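Local structure of putative polysaccharide biosynthesis protein with aminopeptidase-like domain (Clostridium acetobutylicum, 3K9T) at residues D388-D400 with S412-L426. The protein binds one zinc ion per subunit, probably serves in the biosynthesis of modified polysaccharides, and is not expected to have peptidase activity despite its aminopeptidase-like region. Sequence-based numbering, arbitrary orientation.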
loop_
_atom_site.group_PDB
_atom_site.type_symbol
_atom_site.label_atom_id
_atom_site.label_comp_id
_atom_site.label_asym_id
_atom_site.label_seq_id
_atom_site.Cartn_x
_atom_site.Cartn_y
_atom_site.Cartn_z
ATOM N N ASP A 388 -31.255 6.270 -9.346
ATOM C CA ASP A 388 -30.108 5.862 -8.527
ATOM C C ASP A 388 -29.347 7.047 -7.934
ATOM O O ASP A 388 -28.337 7.520 -8.475
ATOM C CB ASP A 388 -29.180 5.016 -9.350
ATOM C CG ASP A 388 -28.001 4.536 -8.571
ATOM O OD1 ASP A 388 -27.989 4.677 -7.327
ATOM O OD2 ASP A 388 -27.077 4.014 -9.221
ATOM N N GLU A 389 -29.823 7.489 -6.782
ATOM C CA GLU A 389 -29.334 8.726 -6.181
ATOM C C GLU A 389 -27.912 8.670 -5.622
ATOM O O GLU A 389 -27.205 9.675 -5.624
ATOM C CB GLU A 389 -30.321 9.212 -5.133
ATOM C CG GLU A 389 -30.853 8.128 -4.205
ATOM C CD GLU A 389 -31.160 8.678 -2.828
ATOM O OE1 GLU A 389 -31.487 9.880 -2.741
ATOM O OE2 GLU A 389 -31.054 7.924 -1.834
ATOM N N PHE A 390 -27.472 7.501 -5.187
ATOM C CA PHE A 390 -26.116 7.356 -4.649
ATOM C C PHE A 390 -25.075 7.580 -5.728
ATOM O O PHE A 390 -24.161 8.354 -5.531
ATOM C CB PHE A 390 -25.934 5.991 -4.002
ATOM C CG PHE A 390 -26.933 5.727 -2.947
ATOM C CD1 PHE A 390 -26.771 6.284 -1.693
ATOM C CD2 PHE A 390 -28.092 4.999 -3.233
ATOM C CE1 PHE A 390 -27.725 6.075 -0.703
ATOM C CE2 PHE A 390 -29.053 4.787 -2.263
ATOM C CZ PHE A 390 -28.868 5.326 -0.989
ATOM N N ALA A 391 -25.221 6.923 -6.870
ATOM C CA ALA A 391 -24.331 7.188 -7.987
ATOM C C ALA A 391 -24.320 8.708 -8.328
ATOM O O ALA A 391 -23.267 9.324 -8.602
ATOM C CB ALA A 391 -24.767 6.362 -9.241
HETATM N N MSE A 392 -25.487 9.326 -8.334
HETATM C CA MSE A 392 -25.541 10.733 -8.761
HETATM C C MSE A 392 -24.739 11.609 -7.833
HETATM O O MSE A 392 -23.989 12.474 -8.306
HETATM C CB MSE A 392 -26.979 11.241 -8.860
HETATM C CG MSE A 392 -27.689 10.639 -10.026
HETATM SE SE MSE A 392 -29.350 11.501 -10.463
HETATM C CE MSE A 392 -29.933 12.337 -8.794
ATOM N N PHE A 393 -24.891 11.376 -6.518
ATOM C CA PHE A 393 -24.186 12.160 -5.502
ATOM C C PHE A 393 -22.668 12.046 -5.622
ATOM O O PHE A 393 -21.959 13.021 -5.372
ATOM C CB PHE A 393 -24.618 11.777 -4.090
ATOM C CG PHE A 393 -26.008 12.228 -3.729
ATOM C CD1 PHE A 393 -26.380 13.561 -3.854
ATOM C CD2 PHE A 393 -26.925 11.324 -3.181
ATOM C CE1 PHE A 393 -27.660 13.978 -3.491
ATOM C CE2 PHE A 393 -28.205 11.728 -2.832
ATOM C CZ PHE A 393 -28.567 13.065 -2.974
ATOM N N TRP A 394 -22.176 10.858 -5.975
ATOM C CA TRP A 394 -20.749 10.678 -6.275
ATOM C C TRP A 394 -20.291 11.487 -7.476
ATOM O O TRP A 394 -19.237 12.131 -7.411
ATOM C CB TRP A 394 -20.412 9.226 -6.558
ATOM C CG TRP A 394 -20.061 8.434 -5.354
ATOM C CD1 TRP A 394 -20.733 7.370 -4.860
ATOM C CD2 TRP A 394 -18.964 8.659 -4.486
ATOM N NE1 TRP A 394 -20.118 6.901 -3.743
ATOM C CE2 TRP A 394 -19.017 7.665 -3.490
ATOM C CE3 TRP A 394 -17.942 9.613 -4.442
ATOM C CZ2 TRP A 394 -18.066 7.566 -2.473
ATOM C CZ3 TRP A 394 -17.002 9.536 -3.420
ATOM C CH2 TRP A 394 -17.071 8.524 -2.440
ATOM N N VAL A 395 -21.064 11.432 -8.567
ATOM C CA VAL A 395 -20.727 12.165 -9.775
ATOM C C VAL A 395 -20.689 13.671 -9.511
ATOM O O VAL A 395 -19.767 14.363 -9.932
ATOM C CB VAL A 395 -21.676 11.863 -10.923
ATOM C CG1 VAL A 395 -21.436 12.838 -12.046
ATOM C CG2 VAL A 395 -21.464 10.450 -11.416
ATOM N N LEU A 396 -21.668 14.174 -8.776
ATOM C CA LEU A 396 -21.690 15.601 -8.452
ATOM C C LEU A 396 -20.520 15.958 -7.564
ATOM O O LEU A 396 -19.874 16.995 -7.748
ATOM C CB LEU A 396 -22.998 15.993 -7.761
ATOM C CG LEU A 396 -24.236 15.956 -8.677
ATOM C CD1 LEU A 396 -25.517 15.880 -7.887
ATOM C CD2 LEU A 396 -24.226 17.197 -9.564
ATOM N N ASN A 397 -20.227 15.076 -6.627
ATOM C CA ASN A 397 -19.269 15.386 -5.612
ATOM C C ASN A 397 -17.852 15.381 -6.144
ATOM O O ASN A 397 -17.048 16.252 -5.797
ATOM C CB ASN A 397 -19.436 14.452 -4.420
ATOM C CG ASN A 397 -18.365 14.653 -3.403
ATOM O OD1 ASN A 397 -17.308 14.058 -3.526
ATOM N ND2 ASN A 397 -18.611 15.514 -2.403
HETATM N N MSE A 398 -17.559 14.433 -7.017
HETATM C CA MSE A 398 -16.212 14.317 -7.560
HETATM C C MSE A 398 -15.973 14.994 -8.914
HETATM O O MSE A 398 -14.851 14.991 -9.373
HETATM C CB MSE A 398 -15.825 12.850 -7.662
HETATM C CG MSE A 398 -15.572 12.213 -6.292
HETATM SE SE MSE A 398 -15.165 10.341 -6.485
HETATM C CE MSE A 398 -13.330 10.523 -7.169
ATOM N N SER A 399 -16.986 15.564 -9.560
ATOM C CA SER A 399 -16.762 16.214 -10.845
ATOM C C SER A 399 -16.221 17.636 -10.684
ATOM O O SER A 399 -16.925 18.638 -10.893
ATOM C CB SER A 399 -18.018 16.168 -11.710
ATOM O OG SER A 399 -18.262 14.838 -12.115
ATOM N N ASP A 400 -14.953 17.726 -10.308
ATOM C CA ASP A 400 -14.288 19.039 -10.181
ATOM C C ASP A 400 -13.508 19.422 -11.428
ATOM O O ASP A 400 -12.814 20.421 -11.433
ATOM C CB ASP A 400 -13.354 19.063 -8.965
ATOM C CG ASP A 400 -12.362 17.908 -8.936
ATOM O OD1 ASP A 400 -12.315 17.093 -9.894
ATOM O OD2 ASP A 400 -11.632 17.832 -7.922
ATOM N N SER A 412 -15.909 5.192 -5.663
ATOM C CA SER A 412 -17.215 4.783 -5.136
ATOM C C SER A 412 -17.344 3.267 -4.938
ATOM O O SER A 412 -18.264 2.786 -4.277
ATOM C CB SER A 412 -18.351 5.262 -6.088
ATOM O OG SER A 412 -18.403 4.542 -7.322
ATOM N N GLY A 413 -16.474 2.494 -5.565
ATOM C CA GLY A 413 -16.645 1.056 -5.536
ATOM C C GLY A 413 -17.827 0.602 -6.369
ATOM O O GLY A 413 -18.244 -0.566 -6.302
HETATM N N MSE A 414 -18.377 1.499 -7.178
HETATM C CA MSE A 414 -19.550 1.130 -7.946
HETATM C C MSE A 414 -19.143 0.716 -9.348
HETATM O O MSE A 414 -18.076 1.071 -9.848
HETATM C CB MSE A 414 -20.589 2.261 -7.986
HETATM C CG MSE A 414 -21.140 2.685 -6.633
HETATM SE SE MSE A 414 -22.329 4.167 -6.867
HETATM C CE MSE A 414 -23.270 4.206 -5.212
ATOM N N GLU A 415 -20.024 -0.054 -9.956
ATOM C CA GLU A 415 -19.895 -0.469 -11.320
ATOM C C GLU A 415 -19.921 0.726 -12.302
ATOM O O GLU A 415 -20.636 1.706 -12.115
ATOM C CB GLU A 415 -21.018 -1.448 -11.615
ATOM C CG GLU A 415 -20.771 -2.283 -12.821
ATOM C CD GLU A 415 -21.577 -1.830 -13.956
ATOM O OE1 GLU A 415 -22.800 -1.724 -13.731
ATOM O OE2 GLU A 415 -20.997 -1.605 -15.047
ATOM N N PHE A 416 -19.146 0.613 -13.368
ATOM C CA PHE A 416 -18.957 1.715 -14.279
ATOM C C PHE A 416 -20.254 2.203 -14.920
ATOM O O PHE A 416 -20.520 3.396 -14.918
ATOM C CB PHE A 416 -17.917 1.378 -15.357
ATOM C CG PHE A 416 -17.687 2.524 -16.343
ATOM C CD1 PHE A 416 -16.825 3.550 -16.053
ATOM C CD2 PHE A 416 -18.383 2.582 -17.534
ATOM C CE1 PHE A 416 -16.647 4.586 -16.941
ATOM C CE2 PHE A 416 -18.220 3.617 -18.420
ATOM C CZ PHE A 416 -17.367 4.620 -18.128
ATOM N N ARG A 417 -21.071 1.311 -15.467
ATOM C CA ARG A 417 -22.319 1.767 -16.075
ATOM C C ARG A 417 -23.238 2.533 -15.126
ATOM O O ARG A 417 -23.953 3.418 -15.544
ATOM C CB ARG A 417 -23.069 0.626 -16.712
ATOM C CG ARG A 417 -22.369 0.062 -17.926
ATOM C CD ARG A 417 -23.366 -0.425 -18.914
ATOM N NE ARG A 417 -22.746 -1.141 -20.019
ATOM C CZ ARG A 417 -23.260 -1.211 -21.246
ATOM N NH1 ARG A 417 -24.399 -0.577 -21.548
ATOM N NH2 ARG A 417 -22.624 -1.913 -22.179
ATOM N N ARG A 418 -23.218 2.191 -13.849
ATOM C CA ARG A 418 -24.035 2.903 -12.861
ATOM C C ARG A 418 -23.647 4.380 -12.757
ATOM O O ARG A 418 -24.488 5.290 -12.679
ATOM C CB ARG A 418 -23.821 2.257 -11.514
ATOM C CG ARG A 418 -24.927 2.464 -10.588
ATOM C CD ARG A 418 -24.731 1.637 -9.362
ATOM N NE ARG A 418 -25.513 2.241 -8.311
ATOM C CZ ARG A 418 -25.321 2.044 -7.022
ATOM N NH1 ARG A 418 -24.348 1.245 -6.619
ATOM N NH2 ARG A 418 -26.115 2.664 -6.139
ATOM N N ILE A 419 -22.344 4.596 -12.762
ATOM C CA ILE A 419 -21.785 5.920 -12.750
ATOM C C ILE A 419 -22.124 6.636 -14.053
ATOM O O ILE A 419 -22.530 7.776 -14.027
ATOM C CB ILE A 419 -20.277 5.850 -12.491
ATOM C CG1 ILE A 419 -20.028 5.189 -11.106
ATOM C CG2 ILE A 419 -19.662 7.219 -12.625
ATOM C CD1 ILE A 419 -20.787 5.801 -9.961
ATOM N N LYS A 420 -22.010 5.933 -15.175
ATOM C CA LYS A 420 -22.234 6.507 -16.496
ATOM C C LYS A 420 -23.656 7.001 -16.678
ATOM O O LYS A 420 -23.906 8.126 -17.139
ATOM C CB LYS A 420 -21.909 5.448 -17.558
ATOM C CG LYS A 420 -21.779 5.980 -18.975
ATOM C CD LYS A 420 -23.125 6.089 -19.691
ATOM C CE LYS A 420 -22.939 6.352 -21.176
ATOM N NZ LYS A 420 -24.223 6.691 -21.839
ATOM N N TYR A 421 -24.596 6.148 -16.312
ATOM C CA TYR A 421 -25.987 6.487 -16.436
ATOM C C TYR A 421 -26.369 7.580 -15.439
ATOM O O TYR A 421 -27.224 8.413 -15.738
ATOM C CB TYR A 421 -26.859 5.244 -16.272
ATOM C CG TYR A 421 -26.671 4.219 -17.361
ATOM C CD1 TYR A 421 -26.635 4.601 -18.705
ATOM C CD2 TYR A 421 -26.593 2.855 -17.059
ATOM C CE1 TYR A 421 -26.475 3.667 -19.706
ATOM C CE2 TYR A 421 -26.419 1.897 -18.069
ATOM C CZ TYR A 421 -26.367 2.306 -19.388
ATOM O OH TYR A 421 -26.193 1.368 -20.385
ATOM N N ALA A 422 -25.717 7.608 -14.276
ATOM C CA ALA A 422 -25.973 8.686 -13.323
ATOM C C ALA A 422 -25.519 10.018 -13.935
ATOM O O ALA A 422 -26.254 10.999 -13.904
ATOM C CB ALA A 422 -25.321 8.399 -11.951
ATOM N N ALA A 423 -24.326 10.010 -14.532
ATOM C CA ALA A 423 -23.754 11.161 -15.224
ATOM C C ALA A 423 -24.610 11.591 -16.415
ATOM O O ALA A 423 -24.719 12.783 -16.705
ATOM C CB ALA A 423 -22.325 10.845 -15.690
ATOM N N ASP A 424 -25.200 10.627 -17.116
ATOM C CA ASP A 424 -26.081 10.956 -18.243
ATOM C C ASP A 424 -27.223 11.818 -17.754
ATOM O O ASP A 424 -27.469 12.899 -18.267
ATOM C CB ASP A 424 -26.668 9.700 -18.918
ATOM C CG ASP A 424 -25.658 8.970 -19.792
ATOM O OD1 ASP A 424 -24.611 9.566 -20.076
ATOM O OD2 ASP A 424 -25.897 7.806 -20.193
ATOM N N ALA A 425 -27.912 11.319 -16.741
ATOM C CA ALA A 425 -29.086 11.980 -16.196
ATOM C C ALA A 425 -28.764 13.412 -15.720
ATOM O O ALA A 425 -29.524 14.359 -15.943
ATOM C CB ALA A 425 -29.629 11.139 -15.067
ATOM N N LEU A 426 -27.617 13.573 -15.078
ATOM C CA LEU A 426 -27.249 14.882 -14.585
ATOM C C LEU A 426 -26.932 15.816 -15.741
ATOM O O LEU A 426 -27.249 17.002 -15.666
ATOM C CB LEU A 426 -26.081 14.781 -13.626
ATOM C CG LEU A 426 -26.348 14.096 -12.290
ATOM C CD1 LEU A 426 -25.028 13.869 -11.599
ATOM C CD2 LEU A 426 -27.295 14.936 -11.428
HETATM O O HOH W 1 -27.001 5.013 -11.694
#
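Ala391 and Ala422 meet methyl to methyl, CB to CB at 3.4 Å, where helix 389-398 crosses helix 416-426 at -73° with the axes 8.4 Å apart. Toward the start of the first helix, Arg418 grips the Asp388 carboxylate side-on: NE reaches OD2, and NH2 reaches OD1 at 3.0 Å, nearly straight at 168°. Both oxygens are met on their syn side, and the carboxylate and guanidinium planes lie only 15° apart. The chain of Arg418, extended from CG to NE, carries the guanidinium out to this pair, while a water donates to both Asp388 OD2 and Arg418 O. These are two helices of the permutated winged helix-turn-helix domain, and the connection between them contains helix 405-412. Ser412 lays CB over one face of the Trp394 indole, a CH-pi contact 3.4 Å from the five-membered ring centroid. Met414 CE comes to the edge of that ring and presses on Phe390 CB at 3.4 Å; Trp295 of a second subunit meets the rings of both Phe390 and Trp394. Beyond the alanines, Leu426 pushes CD1 against Leu396 CG (3.7 Å) and Val395 CG1, with CD2 turned to SE of the selenomethionine Met392, 4.1 Å away.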